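Local structure of early transcribed membrane protein 13 (2VWA) at residues 52-57 against 83-88; 56-61 against 76-81. The protein is a membrane protein of the malaria sporozoite, essential for liver-stage development, whose soluble domain binds the lipid phosphatidylethanolamine. One frame throughout, in Å; residues are numbered along the deposited sequence.

Contact 1 (52-57 against 83-88). With PTY (phosphatidylethanolamine), chain G.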
loop_
_atom_site.group_PDB
_atom_site.type_symbol
_atom_site.label_atom_id
_atom_site.label_comp_id
_atom_site.label_asym_id
_atom_site.label_seq_id
_atom_site.Cartn_x
_atom_site.Cartn_y
_atom_site.Cartn_z
ATOM N N ASN A 52 5.544 9.471 1.804
ATOM C CA ASN A 52 5.144 9.332 3.180
ATOM C C ASN A 52 3.664 9.668 3.336
ATOM O O ASN A 52 3.209 9.995 4.421
ATOM C CB ASN A 52 6.024 10.196 4.090
ATOM C CG ASN A 52 7.453 9.666 4.187
ATOM O OD1 ASN A 52 7.674 8.494 4.508
ATOM N ND2 ASN A 52 8.428 10.523 3.900
ATOM N N ASN A 53 2.912 9.594 2.254
ATOM C CA ASN A 53 1.517 9.921 2.336
ATOM C C ASN A 53 0.661 8.741 2.817
ATOM O O ASN A 53 0.409 7.803 2.066
ATOM C CB ASN A 53 1.001 10.470 1.010
ATOM C CG ASN A 53 -0.394 10.961 1.127
ATOM O OD1 ASN A 53 -1.289 10.206 1.455
ATOM N ND2 ASN A 53 -0.595 12.235 0.894
HETATM N N MSE A 54 0.227 8.828 4.075
HETATM C CA MSE A 54 -0.503 7.758 4.767
HETATM C C MSE A 54 -1.832 7.394 4.102
HETATM O O MSE A 54 -2.128 6.216 3.885
HETATM C CB MSE A 54 -0.753 8.161 6.217
HETATM C CG MSE A 54 0.527 8.400 6.966
HETATM SE SE MSE A 54 1.454 6.689 7.299
HETATM C CE MSE A 54 1.334 6.723 9.271
ATOM N N GLU A 55 -2.615 8.418 3.780
ATOM C CA GLU A 55 -3.893 8.244 3.116
ATOM C C GLU A 55 -3.743 7.489 1.776
ATOM O O GLU A 55 -4.565 6.625 1.432
ATOM C CB GLU A 55 -4.526 9.613 2.950
ATOM C CG GLU A 55 -5.844 9.640 2.216
ATOM C CD GLU A 55 -6.343 11.085 2.011
ATOM O OE1 GLU A 55 -7.067 11.578 2.916
ATOM O OE2 GLU A 55 -5.999 11.701 0.957
ATOM N N TYR A 56 -2.668 7.801 1.049
ATOM C CA TYR A 56 -2.293 7.108 -0.152
ATOM C C TYR A 56 -2.033 5.612 0.065
ATOM O O TYR A 56 -2.490 4.768 -0.718
ATOM C CB TYR A 56 -1.074 7.795 -0.730
ATOM C CG TYR A 56 -0.417 7.104 -1.885
ATOM C CD1 TYR A 56 -1.150 6.732 -3.017
ATOM C CD2 TYR A 56 0.954 6.853 -1.859
ATOM C CE1 TYR A 56 -0.532 6.109 -4.090
ATOM C CE2 TYR A 56 1.585 6.241 -2.923
ATOM C CZ TYR A 56 0.842 5.873 -4.031
ATOM O OH TYR A 56 1.481 5.267 -5.081
HETATM N N MSE A 57 -1.318 5.261 1.123
HETATM C CA MSE A 57 -1.093 3.847 1.358
HETATM C C MSE A 57 -2.327 3.115 1.853
HETATM O O MSE A 57 -2.556 1.988 1.444
HETATM C CB MSE A 57 0.112 3.591 2.233
HETATM C CG MSE A 57 0.744 4.816 2.727
HETATM SE SE MSE A 57 2.651 4.578 2.522
HETATM C CE MSE A 57 3.178 6.388 2.003
ATOM N N ASP A 83 3.966 -1.123 6.596
ATOM C CA ASP A 83 4.886 -1.892 5.788
ATOM C C ASP A 83 5.068 -1.250 4.418
ATOM O O ASP A 83 6.169 -1.081 3.951
ATOM C CB ASP A 83 4.398 -3.337 5.676
ATOM C CG ASP A 83 5.407 -4.245 5.007
ATOM O OD1 ASP A 83 5.703 -4.059 3.795
ATOM O OD2 ASP A 83 5.918 -5.165 5.689
ATOM N N LEU A 84 3.971 -0.879 3.786
ATOM C CA LEU A 84 4.031 -0.149 2.516
ATOM C C LEU A 84 4.809 1.152 2.604
ATOM O O LEU A 84 5.540 1.485 1.686
ATOM C CB LEU A 84 2.620 0.104 1.963
ATOM C CG LEU A 84 2.149 -0.926 0.938
ATOM C CD1 LEU A 84 2.552 -2.342 1.282
ATOM C CD2 LEU A 84 0.661 -0.811 0.757
ATOM N N LYS A 85 4.683 1.866 3.709
ATOM C CA LYS A 85 5.514 3.037 3.956
ATOM C C LYS A 85 7.004 2.739 3.904
ATOM O O LYS A 85 7.745 3.413 3.194
ATOM C CB LYS A 85 5.161 3.681 5.292
ATOM C CG LYS A 85 5.891 5.002 5.558
ATOM C CD LYS A 85 5.366 5.644 6.801
ATOM C CE LYS A 85 6.296 6.737 7.266
ATOM N NZ LYS A 85 6.079 7.000 8.715
ATOM N N TYR A 86 7.440 1.728 4.632
ATOM C CA TYR A 86 8.816 1.389 4.686
ATOM C C TYR A 86 9.302 1.021 3.264
ATOM O O TYR A 86 10.383 1.474 2.823
ATOM C CB TYR A 86 9.054 0.245 5.700
ATOM C CG TYR A 86 10.522 -0.047 6.012
ATOM C CD1 TYR A 86 11.048 -1.339 5.888
ATOM C CD2 TYR A 86 11.394 0.983 6.405
ATOM C CE1 TYR A 86 12.410 -1.613 6.179
ATOM C CE2 TYR A 86 12.746 0.738 6.702
ATOM C CZ TYR A 86 13.252 -0.557 6.577
ATOM O OH TYR A 86 14.598 -0.769 6.852
ATOM N N HIS A 87 8.500 0.229 2.558
ATOM C CA HIS A 87 8.835 -0.201 1.244
ATOM C C HIS A 87 8.958 1.010 0.303
ATOM O O HIS A 87 9.963 1.153 -0.389
ATOM C CB HIS A 87 7.780 -1.193 0.735
ATOM C CG HIS A 87 8.071 -1.739 -0.628
ATOM N ND1 HIS A 87 9.077 -2.654 -0.865
ATOM C CD2 HIS A 87 7.485 -1.504 -1.827
ATOM C CE1 HIS A 87 9.095 -2.965 -2.148
ATOM N NE2 HIS A 87 8.138 -2.284 -2.756
ATOM N N LEU A 88 7.965 1.896 0.299
ATOM C CA LEU A 88 8.037 3.067 -0.590
ATOM C C LEU A 88 9.279 3.926 -0.385
ATOM O O LEU A 88 9.818 4.470 -1.349
ATOM C CB LEU A 88 6.778 3.936 -0.500
ATOM C CG LEU A 88 5.770 3.858 -1.646
ATOM C CD1 LEU A 88 5.967 2.690 -2.633
ATOM C CD2 LEU A 88 4.391 3.868 -1.099
HETATM C C1 PTY G . 13.339 -3.973 -8.290
HETATM C C2 PTY G . 14.068 0.315 -12.727
HETATM C C3 PTY G . 12.726 0.612 -12.062
HETATM O O4 PTY G . 13.192 -4.791 -7.129
HETATM C C5 PTY G . 13.730 -1.628 -9.016
HETATM C C6 PTY G . 13.171 -2.509 -7.901
HETATM O O7 PTY G . 13.856 -2.254 -6.668
HETATM C C8 PTY G . 13.146 -1.368 -5.740
HETATM O O10 PTY G . 12.637 -0.338 -6.153
HETATM C C11 PTY G . 13.050 -1.705 -4.266
HETATM C C12 PTY G . 14.451 -1.869 -3.678
HETATM C C13 PTY G . 14.485 -1.745 -2.156
HETATM C C14 PTY G . 13.962 -2.994 -1.454
HETATM C C15 PTY G . 15.091 -3.869 -0.913
HETATM C C16 PTY G . 14.609 -5.290 -0.627
HETATM C C17 PTY G . 14.038 -5.386 0.787
HETATM C C18 PTY G . 13.491 -6.774 1.099
HETATM C C19 PTY G . 13.357 -6.970 2.605
HETATM C C20 PTY G . 11.892 -7.015 3.031
HETATM C C21 PTY G . 11.481 -5.781 3.829
HETATM C C22 PTY G . 11.867 -5.905 5.302
HETATM C C23 PTY G . 10.659 -6.129 6.207
HETATM C C24 PTY G . 10.210 -4.839 6.894
HETATM C C25 PTY G . 8.741 -4.965 7.286
HETATM C C26 PTY G . 8.105 -3.635 7.678
HETATM C C27 PTY G . 6.785 -3.920 8.379
HETATM C C28 PTY G . 6.367 -2.830 9.356
HETATM C C29 PTY G . 4.922 -3.049 9.761
HETATM C C30 PTY G . 14.272 -5.659 -6.678
HETATM C C31 PTY G . 15.487 -5.082 -5.980
HETATM O O30 PTY G . 14.177 -6.859 -6.873
HETATM C C32 PTY G . 15.494 -5.457 -4.501
HETATM C C33 PTY G . 16.887 -5.270 -3.904
HETATM C C34 PTY G . 17.311 -6.476 -3.065
HETATM C C35 PTY G . 18.491 -6.119 -2.161
HETATM C C36 PTY G . 19.570 -7.198 -2.219
HETATM C C37 PTY G . 19.639 -7.989 -0.918
HETATM C C38 PTY G . 20.057 -9.434 -1.176
HETATM C C39 PTY G . 18.915 -10.411 -0.902
HETATM C C40 PTY G . 19.252 -11.361 0.251
HETATM C C41 PTY G . 17.990 -11.944 0.884
HETATM C C42 PTY G . 17.817 -11.472 2.328
HETATM C C43 PTY G . 17.069 -12.508 3.164
HETATM C C44 PTY G . 15.962 -11.865 3.978
HETATM P P1 PTY G . 11.876 -1.668 -10.947
HETATM O O11 PTY G . 11.883 -0.544 -12.112
HETATM O O12 PTY G . 10.441 -1.895 -10.528
HETATM O O13 PTY G . 12.690 -2.849 -11.431
HETATM O O14 PTY G . 12.662 -0.974 -9.709
HETATM N N1 PTY G . 14.163 1.057 -13.969
#
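The selenium of Met57, a selenomethionine, lies against the backbone of helix 74-99, with SE 3.6 Å from Lys85 CA. The Met57 and Leu88 side chains reach toward each other tip to tip, with Met57 SE 4.1 Å from Leu88 CD2, while Met57 CB packs on Leu84 CB. That same Leu88 methyl, CD2, reaches CE2 of the Tyr56 ring obliquely, the two side chains standing at about a right angle.

Nearer solvent the contact passes to the aliphatic part of Lys85. With CG anti to the backbone N (chi1 -174°) and the rest of the chain extended, its CD approaches SE of Met54, also a selenomethionine, at 4.1 Å, and its CE comes 3.5 Å from Asn52 OD1.

Asn53 is the N-cap of helix 54-67: its OD1 accepts from Tyr56 N at 2.8 Å, the N-H pointing nearly straight at it (161°). On helix 74-99, Asp83 and Tyr86 touch an acyl chain of the phosphatidylethanolamine, and Asp83 forms a salt bridge with Arg32. Between the two segments the contact is van der Waals packing, and the hydrogen bond that ties Asn52 OD1 to helix 74-99 comes from Gln89 NE2, just beyond them.

Contact 2 (56-61 against 76-81)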
loop_
_atom_site.group_PDB
_atom_site.type_symbol
_atom_site.label_atom_id
_atom_site.label_comp_id
_atom_site.label_asym_id
_atom_site.label_seq_id
_atom_site.Cartn_x
_atom_site.Cartn_y
_atom_site.Cartn_z
ATOM N N TYR A 56 -2.668 7.801 1.049
ATOM C CA TYR A 56 -2.293 7.108 -0.152
ATOM C C TYR A 56 -2.033 5.612 0.065
ATOM O O TYR A 56 -2.490 4.768 -0.718
ATOM C CB TYR A 56 -1.074 7.795 -0.730
ATOM C CG TYR A 56 -0.417 7.104 -1.885
ATOM C CD1 TYR A 56 -1.150 6.732 -3.017
ATOM C CD2 TYR A 56 0.954 6.853 -1.859
ATOM C CE1 TYR A 56 -0.532 6.109 -4.090
ATOM C CE2 TYR A 56 1.585 6.241 -2.923
ATOM C CZ TYR A 56 0.842 5.873 -4.031
ATOM O OH TYR A 56 1.481 5.267 -5.081
HETATM N N MSE A 57 -1.318 5.261 1.123
HETATM C CA MSE A 57 -1.093 3.847 1.358
HETATM C C MSE A 57 -2.327 3.115 1.853
HETATM O O MSE A 57 -2.556 1.988 1.444
HETATM C CB MSE A 57 0.112 3.591 2.233
HETATM C CG MSE A 57 0.744 4.816 2.727
HETATM SE SE MSE A 57 2.651 4.578 2.522
HETATM C CE MSE A 57 3.178 6.388 2.003
ATOM N N GLN A 58 -3.113 3.773 2.702
ATOM C CA GLN A 58 -4.387 3.245 3.165
ATOM C C GLN A 58 -5.335 2.944 2.010
ATOM O O GLN A 58 -5.872 1.849 1.918
ATOM C CB GLN A 58 -5.058 4.218 4.119
ATOM C CG GLN A 58 -4.655 4.050 5.562
ATOM C CD GLN A 58 -5.817 4.297 6.520
ATOM O OE1 GLN A 58 -6.226 5.443 6.728
ATOM N NE2 GLN A 58 -6.357 3.219 7.110
ATOM N N LYS A 59 -5.520 3.914 1.121
ATOM C CA LYS A 59 -6.421 3.734 -0.024
ATOM C C LYS A 59 -5.996 2.532 -0.826
ATOM O O LYS A 59 -6.841 1.801 -1.342
ATOM C CB LYS A 59 -6.474 4.969 -0.913
ATOM C CG LYS A 59 -7.208 6.153 -0.321
ATOM C CD LYS A 59 -7.306 7.210 -1.391
ATOM C CE LYS A 59 -7.652 8.569 -0.829
ATOM N NZ LYS A 59 -9.102 8.678 -0.577
ATOM N N PHE A 60 -4.689 2.317 -0.887
ATOM C CA PHE A 60 -4.113 1.166 -1.586
ATOM C C PHE A 60 -4.370 -0.179 -0.906
ATOM O O PHE A 60 -4.683 -1.164 -1.571
ATOM C CB PHE A 60 -2.608 1.347 -1.799
ATOM C CG PHE A 60 -2.212 1.173 -3.203
ATOM C CD1 PHE A 60 -1.971 -0.097 -3.713
ATOM C CD2 PHE A 60 -2.145 2.272 -4.053
ATOM C CE1 PHE A 60 -1.640 -0.261 -5.058
ATOM C CE2 PHE A 60 -1.818 2.103 -5.398
ATOM C CZ PHE A 60 -1.575 0.841 -5.898
ATOM N N VAL A 61 -4.233 -0.206 0.411
ATOM C CA VAL A 61 -4.447 -1.424 1.170
ATOM C C VAL A 61 -5.946 -1.780 1.158
ATOM O O VAL A 61 -6.312 -2.956 1.090
ATOM C CB VAL A 61 -3.869 -1.313 2.635
ATOM C CG1 VAL A 61 -4.308 -2.485 3.490
ATOM C CG2 VAL A 61 -2.336 -1.220 2.612
ATOM N N GLN A 76 -4.339 -5.681 11.200
ATOM C CA GLN A 76 -3.504 -6.157 10.115
ATOM C C GLN A 76 -3.403 -5.122 9.020
ATOM O O GLN A 76 -2.390 -5.024 8.371
ATOM C CB GLN A 76 -4.023 -7.464 9.540
ATOM C CG GLN A 76 -3.396 -8.684 10.165
ATOM C CD GLN A 76 -4.185 -9.948 9.907
ATOM O OE1 GLN A 76 -5.380 -9.897 9.652
ATOM N NE2 GLN A 76 -3.517 -11.086 9.963
ATOM N N GLU A 77 -4.465 -4.350 8.843
ATOM C CA GLU A 77 -4.529 -3.311 7.833
ATOM C C GLU A 77 -3.570 -2.172 8.185
ATOM O O GLU A 77 -2.820 -1.732 7.333
ATOM C CB GLU A 77 -5.985 -2.819 7.649
ATOM C CG GLU A 77 -6.133 -1.637 6.687
ATOM C CD GLU A 77 -7.568 -1.225 6.418
ATOM O OE1 GLU A 77 -8.373 -2.065 5.911
ATOM O OE2 GLU A 77 -7.879 -0.037 6.694
ATOM N N ASN A 78 -3.588 -1.719 9.442
ATOM C CA ASN A 78 -2.614 -0.729 9.937
ATOM C C ASN A 78 -1.162 -1.205 9.872
ATOM O O ASN A 78 -0.254 -0.437 9.558
ATOM C CB ASN A 78 -2.952 -0.287 11.364
ATOM C CG ASN A 78 -4.345 0.324 11.478
ATOM O OD1 ASN A 78 -4.894 0.846 10.505
ATOM N ND2 ASN A 78 -4.941 0.233 12.671
ATOM N N LYS A 79 -0.926 -2.475 10.167
ATOM C CA LYS A 79 0.412 -3.007 10.049
ATOM C C LYS A 79 0.840 -3.075 8.530
ATOM O O LYS A 79 1.987 -2.806 8.179
ATOM C CB LYS A 79 0.467 -4.349 10.779
ATOM C CG LYS A 79 1.834 -4.977 10.868
ATOM C CD LYS A 79 1.909 -6.074 11.942
ATOM C CE LYS A 79 2.886 -7.201 11.502
ATOM N NZ LYS A 79 2.273 -8.595 11.649
ATOM N N ALA A 80 -0.106 -3.344 7.636
ATOM C CA ALA A 80 0.219 -3.433 6.225
ATOM C C ALA A 80 0.594 -2.062 5.622
ATOM O O ALA A 80 1.498 -1.977 4.784
ATOM C CB ALA A 80 -0.917 -4.099 5.452
ATOM N N VAL A 81 -0.112 -1.019 6.059
ATOM C CA VAL A 81 0.140 0.380 5.721
ATOM C C VAL A 81 1.521 0.803 6.165
ATOM O O VAL A 81 2.299 1.325 5.376
ATOM C CB VAL A 81 -0.888 1.309 6.406
ATOM C CG1 VAL A 81 -0.449 2.813 6.325
ATOM C CG2 VAL A 81 -2.282 1.102 5.810
#
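The carboxamide of Gln58 and the carboxylate of Glu77 are the flat groups that meet here, their planes turned 60° apart and their side chains crossing at about a right angle. Gln58 NE2 stands 3.6 Å from Glu77 OE2, a polar approach rather than a hydrogen bond. The other carboxylate oxygen, OE1, is gripped twice from outside the pair, by Asn13 ND2 and by Gln65 NE2, which would help fix the rotation of this buried acid and may stabilise its charge. Asn78 OD1 is a more distant neighbour of Gln58 NE2.

Beneath these polar ends the stems pack. Glu77 is extended, its CG anti to the backbone N (chi1 175°), and that CG lies 3.8 Å from Val61 CG1. The same methyl also faces Ala80 CB at 4.2 Å.

Helix 54-67 and helix 74-99 belong to an all-helical domain, and the short segments cross at 126° with their axes 9.5 Å apart at closest approach. At 5.7 Å, the CA atoms of Met57 and Val81 are the closest pair of the two backbones.

Val81 sits among three residues of the facing helix. Its CG2 receives Gln58 CG at 3.8 Å and Val61 CG2 at 4.0 Å, whereas CG1 meets Met57 CB. The Val61 and Val81 branches that touch are both anti to their own carbonyl carbons. Across helix 74-99, Lys79 touches the bound lipid and makes a cation-pi contact with Tyr24 of helix 21-41.

How the contacts relate
Contacts 1 and 2 are successive parts of one interface between helix 54-67 and helix 74-99, their centres 8 Å apart. Because the helices run in largely opposed directions, the start of helix 54-67 meets 83-88, and the following turn meets the earlier segment 76-81. Tyr56 and Met57 belong to both contacts, and Leu84 CD2 packs on Val61 CG2 at 3.5 Å to make the interior continuous. Contact 2 is the more buried; contact 1 opens towards solvent. Lys79 in one segment and Asp83 and Tyr86 in the other belong to the phosphatidylethanolamine pocket, so the interface joins helix 54-67 to a helix that, with helix 21-41, contributes to the lipid site.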